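Local atomic coordinates of epidermal growth factor receptor pathway substrate 8-like protein 1 (Mus musculus, PDB entry 2CY5), a protein that probably acts in epidermal growth factor receptor signalling, its phosphotyrosine-binding (PTB) domain being expected to recognise short peptide motifs of partner proteins. Residues L76-A84 with R123-R134; R90-V98 with V109-E120. All blocks are in the same frame, centred on the assembly; numbering follows the deposited sequence.

Interaction 1: residues L76-A84 with R123-R134; sequences LDAIVRCDA and REDIQGALQNYR. With CA (calcium ion), chain B.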
# COMPACT_ATOMS: atom_id res chain seq x y z
N LEU A 76 2.53 11.67 -9.03
CA LEU A 76 1.29 12.13 -9.58
C LEU A 76 0.77 11.18 -10.60
O LEU A 76 -0.40 11.10 -10.80
CB LEU A 76 1.48 13.53 -10.17
CG LEU A 76 1.77 14.58 -9.03
CD1 LEU A 76 1.77 16.01 -9.75
CD2 LEU A 76 0.67 14.67 -7.87
N ASP A 77 1.66 10.45 -11.22
CA ASP A 77 1.26 9.44 -12.25
C ASP A 77 0.35 8.32 -11.65
O ASP A 77 -0.43 7.75 -12.34
CB ASP A 77 2.56 8.74 -12.73
CG ASP A 77 2.35 8.02 -13.97
OD1 ASP A 77 3.25 7.23 -14.34
OD2 ASP A 77 1.27 8.30 -14.57
N ALA A 78 0.54 8.00 -10.34
CA ALA A 78 -0.24 7.03 -9.56
C ALA A 78 -1.61 7.57 -9.14
O ALA A 78 -2.47 6.79 -8.80
CB ALA A 78 0.59 6.65 -8.27
N ILE A 79 -1.90 8.87 -9.16
CA ILE A 79 -3.26 9.32 -8.72
C ILE A 79 -4.30 9.23 -9.80
O ILE A 79 -4.17 9.84 -10.83
CB ILE A 79 -3.10 10.81 -8.15
CG1 ILE A 79 -2.03 10.73 -7.07
CG2 ILE A 79 -4.38 11.38 -7.65
CD1 ILE A 79 -1.75 12.07 -6.38
N VAL A 80 -5.40 8.56 -9.61
CA VAL A 80 -6.29 8.38 -10.70
C VAL A 80 -7.42 9.29 -10.45
O VAL A 80 -8.11 9.59 -11.38
CB VAL A 80 -6.75 6.87 -10.92
CG1 VAL A 80 -5.86 5.86 -10.18
CG2 VAL A 80 -8.04 6.61 -10.24
N ARG A 81 -7.68 9.70 -9.21
CA ARG A 81 -8.79 10.62 -8.96
C ARG A 81 -8.65 11.39 -7.64
O ARG A 81 -8.21 10.80 -6.60
CB ARG A 81 -10.13 9.93 -8.85
CG ARG A 81 -11.18 11.02 -8.83
CD ARG A 81 -12.57 10.56 -9.38
NE ARG A 81 -13.57 11.60 -9.28
CZ ARG A 81 -14.85 11.35 -9.17
NH1 ARG A 81 -15.29 10.09 -9.20
NH2 ARG A 81 -15.66 12.37 -8.88
N CYS A 82 -9.14 12.66 -7.60
CA CYS A 82 -9.04 13.35 -6.31
C CYS A 82 -10.34 14.14 -6.18
O CYS A 82 -10.65 14.84 -7.14
CB CYS A 82 -7.82 14.32 -6.37
SG CYS A 82 -7.79 15.28 -4.83
N ASP A 83 -11.13 14.00 -5.11
CA ASP A 83 -12.39 14.74 -4.97
C ASP A 83 -12.54 15.14 -3.52
O ASP A 83 -11.73 14.74 -2.64
CB ASP A 83 -13.53 13.93 -5.32
CG ASP A 83 -14.77 14.81 -5.84
OD1 ASP A 83 -15.81 14.29 -6.27
OD2 ASP A 83 -14.70 16.04 -5.79
N ALA A 84 -13.50 16.02 -3.22
CA ALA A 84 -13.73 16.40 -1.85
C ALA A 84 -15.22 16.12 -1.72
O ALA A 84 -15.99 16.38 -2.64
CB ALA A 84 -13.46 17.83 -1.59
N ARG A 123 -8.03 19.52 -2.56
CA ARG A 123 -8.49 18.99 -3.85
C ARG A 123 -8.05 19.92 -4.99
O ARG A 123 -7.48 19.45 -5.97
CB ARG A 123 -9.99 18.85 -3.88
CG ARG A 123 -10.50 18.44 -5.29
CD ARG A 123 -11.98 18.63 -5.37
NE ARG A 123 -12.10 20.07 -5.53
CZ ARG A 123 -11.73 20.68 -6.66
NH1 ARG A 123 -11.23 19.99 -7.69
NH2 ARG A 123 -11.82 21.99 -6.74
N GLU A 124 -8.23 21.23 -4.83
CA GLU A 124 -7.86 22.10 -5.96
C GLU A 124 -6.43 22.08 -6.15
O GLU A 124 -6.06 22.12 -7.28
CB GLU A 124 -8.27 23.59 -5.73
CG GLU A 124 -9.69 23.92 -6.00
CD GLU A 124 -9.89 25.45 -5.54
OE1 GLU A 124 -10.33 25.73 -4.35
OE2 GLU A 124 -9.49 26.33 -6.34
N ASP A 125 -5.61 22.03 -5.11
CA ASP A 125 -4.18 22.02 -5.23
C ASP A 125 -3.66 20.74 -5.92
O ASP A 125 -2.88 20.76 -6.92
CB ASP A 125 -3.58 22.15 -3.83
CG ASP A 125 -2.05 22.35 -3.86
OD1 ASP A 125 -1.51 22.53 -4.96
OD2 ASP A 125 -1.40 22.41 -2.82
N ILE A 126 -4.21 19.61 -5.47
CA ILE A 126 -3.76 18.35 -6.13
C ILE A 126 -4.24 18.34 -7.51
O ILE A 126 -3.50 17.97 -8.42
CB ILE A 126 -4.35 17.11 -5.36
CG1 ILE A 126 -3.61 17.15 -3.97
CG2 ILE A 126 -4.29 15.77 -6.26
CD1 ILE A 126 -4.20 16.05 -2.94
N GLN A 127 -5.47 18.77 -7.75
CA GLN A 127 -5.97 18.71 -9.20
C GLN A 127 -5.12 19.69 -10.11
O GLN A 127 -4.83 19.36 -11.27
CB GLN A 127 -7.41 19.15 -9.28
CG GLN A 127 -7.99 18.97 -10.67
CD GLN A 127 -7.86 17.52 -11.20
OE1 GLN A 127 -8.34 16.56 -10.53
NE2 GLN A 127 -7.20 17.35 -12.40
N GLY A 128 -4.76 20.86 -9.58
CA GLY A 128 -3.85 21.76 -10.31
C GLY A 128 -2.50 21.09 -10.58
O GLY A 128 -1.96 21.18 -11.74
N ALA A 129 -2.00 20.32 -9.61
CA ALA A 129 -0.71 19.68 -9.79
C ALA A 129 -0.86 18.53 -10.79
O ALA A 129 0.02 18.40 -11.68
CB ALA A 129 -0.04 19.21 -8.46
N LEU A 130 -2.00 17.83 -10.78
CA LEU A 130 -2.27 16.79 -11.74
C LEU A 130 -2.36 17.37 -13.16
O LEU A 130 -1.69 16.86 -14.04
CB LEU A 130 -3.65 16.08 -11.43
CG LEU A 130 -3.47 15.22 -10.18
CD1 LEU A 130 -4.80 14.45 -9.82
CD2 LEU A 130 -2.53 14.11 -10.57
N GLN A 131 -3.15 18.39 -13.38
CA GLN A 131 -3.25 19.02 -14.69
C GLN A 131 -1.87 19.39 -15.16
O GLN A 131 -1.50 19.13 -16.31
CB GLN A 131 -3.99 20.32 -14.65
CG GLN A 131 -5.46 20.20 -14.38
CD GLN A 131 -6.20 21.59 -14.03
OE1 GLN A 131 -7.36 21.58 -13.54
NE2 GLN A 131 -5.53 22.75 -14.27
N ASN A 132 -1.10 20.03 -14.31
CA ASN A 132 0.21 20.45 -14.70
C ASN A 132 1.03 19.24 -15.16
O ASN A 132 1.50 19.17 -16.31
CB ASN A 132 0.91 21.14 -13.53
CG ASN A 132 2.33 21.60 -13.88
OD1 ASN A 132 3.22 21.63 -13.02
ND2 ASN A 132 2.54 21.99 -15.16
N TYR A 133 1.26 18.31 -14.26
CA TYR A 133 2.02 17.11 -14.54
C TYR A 133 1.59 16.45 -15.86
O TYR A 133 2.43 16.17 -16.71
CB TYR A 133 1.81 16.14 -13.40
CG TYR A 133 2.58 14.89 -13.56
CD1 TYR A 133 3.89 14.83 -13.14
CD2 TYR A 133 1.99 13.78 -14.16
CE1 TYR A 133 4.60 13.69 -13.31
CE2 TYR A 133 2.70 12.63 -14.34
CZ TYR A 133 4.00 12.59 -13.91
OH TYR A 133 4.72 11.43 -14.05
N ARG A 134 0.29 16.20 -16.00
CA ARG A 134 -0.31 15.53 -17.15
C ARG A 134 -0.20 16.36 -18.44
O ARG A 134 -0.05 17.63 -18.49
CB ARG A 134 -1.82 15.16 -16.91
CG ARG A 134 -2.04 13.93 -15.90
CD ARG A 134 -3.47 13.94 -15.36
NE ARG A 134 -3.70 12.90 -14.33
CZ ARG A 134 -4.84 12.71 -13.65
NH1 ARG A 134 -5.92 13.47 -13.85
NH2 ARG A 134 -4.95 11.71 -12.78
CA CA B . 0.33 23.69 -5.92
O HOH W 1 -9.15 14.02 -10.18
O HOH W 2 -10.43 17.69 -8.78
O HOH W 3 1.24 22.79 -3.91
O HOH W 4 -1.01 22.89 -7.59
O HOH W 5 2.08 22.22 -6.75
O HOH W 6 -1.06 25.49 -5.33
O HOH W 7 0.59 25.19 -7.81
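Leu76 lies against the last turns of the 123-134 segment: its CB sits over one face of the Tyr133 ring in a CH-pi contact, 4.0 Å from the ring centroid. The two side chains run past one another head to tail, which also brings Leu76 CD1 to 3.7 Å from Tyr133 CB and close to the methyl of Ala129. Ile79 follows, its CG2 meeting Leu130 CD1 at 3.8 Å with the two side chains roughly perpendicular. Further along the strand Cys82, with SG anti to its backbone N (chi1 175°), lays the sulfur 3.8 Å from Ile126 CG2 and near the CA of Arg123. The aliphatic part of Arg123 continues the row, its CD passing Asp83 OD2 and the methyl of Ala84. Strand 79-84 and helix 123-133 run nearly antiparallel, at 154°, 8.1 Å between axes: this is the C-terminal helix of the PTB fold (PH superfold) packing beside the edge strand of its sheet. Polar links lie along one flank. Arg134 NH2 makes a weak hydrogen bond to Ile79 O, 2.8 Å, with the oxygen in the guanidinium plane, while Leu130 CD2 touches one face of that group. Two waters bridge Gln127 OE1 to the strand, one accepting from Cys82 N, the other donating to Cys82 O and accepting from Arg123 NH1. Arg123 NE is held by a salt bridge to Glu120. In the strand, Val80 and Arg81 both face Val98 in a classic beta bulge. Away from the strand, Asp125 OD1 binds the calcium ion at 2.4 Å, five waters and Ala6 O completing the site, and Tyr11 OH hydrogen-bonds Asp125 OD2.

Interaction 2: residues R90-V98 with V109-E120; sequences RSRSLLLLV and VHFFQGLLLGAE
Phe111 and Leu96 meet through different first torsions: the phenyl CG stands anti to its own carbonyl carbon (chi1 -88°), whereas Leu96 CG is anti to its backbone N (chi1 -165°), and the two side chains lean together across a non-hydrogen-bonded pair. Leu96 CG rides over one face of the ring, 4.2 Å from its centroid and displaced toward the rim, and Leu96 CD1 reaches Phe111 CZ at 3.6 Å. Leu94 CD1 approaches the same ring at CD1. Strands 94-98 and 109-114 form an antiparallel hairpin in the PTB-domain sheet, with Leu94, Leu96, Val98, Val109, Phe111 and Gln113 on one face and Leu95, Leu97, His110 and Phe112 on the other. There Leu95 and Phe112 run alongside each other, and Leu97 CD1 touches Phe112 CE1 at 3.9 Å. Two hydrogen-bonded pairs join the backbones: Leu95 N gives to Phe112 O at 2.8 Å and Phe112 N returns a bond to Leu95 O, and Leu97 and His110 exchange the same two bonds. Beyond the strand, the methyl of Ala119 presses on the Leu94-Leu95 peptide, 3.4 Å from Leu94 C and 3.9 Å from Leu95 CB. Gln113 OE1 is engaged by Asn14 and His110 ND1 by Thr18, both on strand 9-20. A water joins Ser93 OG to Glu120 OE2, while Glu120 OE1 is in a salt bridge with Arg123 NE. Four backbone bonds, with N-H angles of 155° or more, thus fix the register of the pair; apolar groups pack on both faces, the polar ends of His110 and Gln113 are met by strand 9-20, and Gly114 N and Ala119 N are buried with no partner in the model.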
# COMPACT_ATOMS: atom_id res chain seq x y z
N ARG A 90 -22.73 14.84 8.15
CA ARG A 90 -21.43 15.33 8.52
C ARG A 90 -21.43 16.78 8.08
O ARG A 90 -21.95 17.11 7.00
CB ARG A 90 -20.38 14.50 7.80
CG ARG A 90 -19.25 13.98 8.69
CD ARG A 90 -18.62 12.76 8.00
NE ARG A 90 -17.51 12.15 8.74
CZ ARG A 90 -17.13 10.89 8.59
NH1 ARG A 90 -17.79 10.13 7.70
NH2 ARG A 90 -16.14 10.36 9.35
N SER A 91 -20.92 17.65 8.95
CA SER A 91 -20.85 19.09 8.67
C SER A 91 -19.56 19.43 7.87
O SER A 91 -19.43 20.56 7.40
CB SER A 91 -20.83 19.86 9.98
OG SER A 91 -19.62 19.60 10.68
N ARG A 92 -18.64 18.44 7.74
CA ARG A 92 -17.32 18.50 7.03
C ARG A 92 -17.08 17.81 5.75
O ARG A 92 -17.58 16.74 5.46
CB ARG A 92 -16.20 17.99 7.87
CG ARG A 92 -15.80 18.84 8.87
CD ARG A 92 -14.42 18.56 9.13
NE ARG A 92 -14.18 18.50 10.55
CZ ARG A 92 -12.97 18.35 11.05
NH1 ARG A 92 -11.95 18.26 10.25
NH2 ARG A 92 -12.75 18.24 12.35
N SER A 93 -16.00 18.30 5.18
CA SER A 93 -15.61 17.81 3.90
C SER A 93 -14.54 16.67 4.03
O SER A 93 -13.69 16.65 4.89
CB SER A 93 -15.11 19.02 3.06
OG SER A 93 -15.36 18.88 1.64
N LEU A 94 -14.67 15.64 3.23
CA LEU A 94 -13.61 14.63 3.24
C LEU A 94 -12.83 14.84 1.90
O LEU A 94 -13.41 15.15 0.84
CB LEU A 94 -14.25 13.29 3.13
CG LEU A 94 -15.11 13.07 4.44
CD1 LEU A 94 -15.66 11.66 4.31
CD2 LEU A 94 -14.26 13.28 5.78
N LEU A 95 -11.54 14.55 1.96
CA LEU A 95 -10.72 14.57 0.81
C LEU A 95 -10.63 13.05 0.33
O LEU A 95 -10.26 12.13 1.10
CB LEU A 95 -9.32 15.02 1.18
CG LEU A 95 -8.40 14.84 -0.07
CD1 LEU A 95 -8.72 15.81 -1.22
CD2 LEU A 95 -6.82 15.14 0.36
N LEU A 96 -11.00 12.77 -0.89
CA LEU A 96 -10.88 11.40 -1.36
C LEU A 96 -9.79 11.35 -2.38
O LEU A 96 -9.67 12.22 -3.33
CB LEU A 96 -12.19 11.03 -1.96
CG LEU A 96 -12.50 9.56 -2.22
CD1 LEU A 96 -13.97 9.35 -2.52
CD2 LEU A 96 -11.77 9.27 -3.36
N LEU A 97 -8.88 10.40 -2.24
CA LEU A 97 -7.82 10.20 -3.27
C LEU A 97 -7.85 8.72 -3.74
O LEU A 97 -7.82 7.81 -2.91
CB LEU A 97 -6.39 10.48 -2.76
CG LEU A 97 -5.83 11.84 -2.68
CD1 LEU A 97 -4.45 11.70 -1.90
CD2 LEU A 97 -5.57 12.27 -4.12
N VAL A 98 -7.97 8.48 -5.03
CA VAL A 98 -7.90 7.08 -5.48
C VAL A 98 -6.53 6.98 -6.13
O VAL A 98 -6.20 7.82 -7.02
CB VAL A 98 -8.97 6.82 -6.50
CG1 VAL A 98 -8.84 5.26 -7.08
CG2 VAL A 98 -10.35 7.28 -5.94
N VAL A 109 -8.70 3.38 -2.36
CA VAL A 109 -9.37 4.62 -2.01
C VAL A 109 -8.75 5.12 -0.67
O VAL A 109 -8.73 4.34 0.30
CB VAL A 109 -10.83 4.36 -1.80
CG1 VAL A 109 -11.49 5.64 -1.09
CG2 VAL A 109 -11.41 3.99 -3.21
N HIS A 110 -8.28 6.36 -0.61
CA HIS A 110 -7.80 6.89 0.66
C HIS A 110 -8.80 8.10 1.08
O HIS A 110 -9.13 8.99 0.23
CB HIS A 110 -6.45 7.49 0.50
CG HIS A 110 -5.39 6.57 -0.05
ND1 HIS A 110 -4.65 5.73 0.78
CD2 HIS A 110 -4.96 6.32 -1.32
CE1 HIS A 110 -3.84 5.00 0.01
NE2 HIS A 110 -4.01 5.33 -1.26
N PHE A 111 -9.28 8.10 2.32
CA PHE A 111 -10.12 9.21 2.79
C PHE A 111 -9.37 9.95 3.90
O PHE A 111 -8.81 9.33 4.88
CB PHE A 111 -11.41 8.68 3.40
CG PHE A 111 -12.52 8.49 2.44
CD1 PHE A 111 -13.21 9.55 1.96
CD2 PHE A 111 -12.91 7.19 2.09
CE1 PHE A 111 -14.33 9.38 1.13
CE2 PHE A 111 -14.04 6.97 1.25
CZ PHE A 111 -14.80 8.07 0.76
N PHE A 112 -9.45 11.31 3.80
CA PHE A 112 -8.82 12.23 4.79
C PHE A 112 -9.82 13.26 5.19
O PHE A 112 -10.71 13.61 4.43
CB PHE A 112 -7.56 12.92 4.24
CG PHE A 112 -6.54 11.98 3.70
CD1 PHE A 112 -6.60 11.51 2.35
CD2 PHE A 112 -5.45 11.63 4.44
CE1 PHE A 112 -5.56 10.75 1.75
CE2 PHE A 112 -4.34 10.81 3.88
CZ PHE A 112 -4.40 10.39 2.51
N GLN A 113 -9.74 13.66 6.44
CA GLN A 113 -10.67 14.68 7.03
C GLN A 113 -9.83 15.91 7.01
O GLN A 113 -8.67 15.92 7.40
CB GLN A 113 -10.90 14.38 8.46
CG GLN A 113 -11.84 15.24 9.10
CD GLN A 113 -12.14 14.68 10.46
OE1 GLN A 113 -11.22 14.30 11.28
NE2 GLN A 113 -13.42 14.59 10.72
N GLY A 114 -10.37 17.01 6.55
CA GLY A 114 -9.47 18.16 6.49
C GLY A 114 -9.67 18.83 7.86
O GLY A 114 -10.67 18.51 8.53
N LEU A 115 -8.73 19.68 8.30
CA LEU A 115 -8.97 20.40 9.54
C LEU A 115 -9.39 21.89 9.18
O LEU A 115 -10.37 22.17 8.48
CB LEU A 115 -7.71 20.37 10.32
CG LEU A 115 -7.29 18.84 10.43
CD1 LEU A 115 -5.89 18.64 11.03
CD2 LEU A 115 -8.38 18.24 11.42
N LEU A 116 -8.56 22.82 9.61
CA LEU A 116 -8.98 24.24 9.36
C LEU A 116 -9.07 24.60 7.83
O LEU A 116 -10.00 25.28 7.41
CB LEU A 116 -8.00 25.19 10.10
CG LEU A 116 -8.51 26.64 10.14
CD1 LEU A 116 -9.87 26.91 10.82
CD2 LEU A 116 -7.42 27.29 11.03
N LEU A 117 -8.16 24.07 7.03
CA LEU A 117 -8.16 24.30 5.61
C LEU A 117 -9.16 23.50 4.77
O LEU A 117 -9.28 23.77 3.63
CB LEU A 117 -6.73 24.22 5.06
CG LEU A 117 -5.88 25.37 5.71
CD1 LEU A 117 -4.40 25.30 5.39
CD2 LEU A 117 -6.44 26.78 5.18
N GLY A 118 -9.97 22.63 5.33
CA GLY A 118 -10.99 21.92 4.55
C GLY A 118 -10.34 21.02 3.50
O GLY A 118 -9.15 21.12 3.20
N ALA A 119 -11.14 20.25 2.82
CA ALA A 119 -10.66 19.28 1.81
C ALA A 119 -10.73 19.96 0.46
O ALA A 119 -10.02 19.59 -0.44
CB ALA A 119 -11.71 18.00 1.75
N GLU A 120 -11.63 20.96 0.32
CA GLU A 120 -11.79 21.61 -1.00
C GLU A 120 -10.54 22.31 -1.49
O GLU A 120 -10.23 22.23 -2.72
CB GLU A 120 -12.88 22.66 -0.95
CG GLU A 120 -13.14 23.10 -2.32
CD GLU A 120 -13.84 21.97 -3.12
OE1 GLU A 120 -13.55 21.95 -4.35
OE2 GLU A 120 -14.67 21.18 -2.49
O HOH W 8 -16.85 19.84 -0.58

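How the interactions relate
Strand 79-85 is the edge strand in interaction 1 and the direct neighbour of strand 94-99 of interaction 2, so the two contacts share a seam: Asp83 O lies 2.7 Å from Leu96 N and Val80 N 2.8 Å from Val98 O, both probable hydrogen bonds. Helix 118-133 serves both, its first residues meeting the hairpin and its later turns the edge strand. Interaction 2 is the more buried, a sheet pairing made by straight backbone bonds. Interaction 1 is partly exposed and relies on helix-to-strand side-chain packing, bridging waters and one weak bond. Along the chain, 90-98 with 109-120 is nested within the loop closed by 76-84 with 123-134.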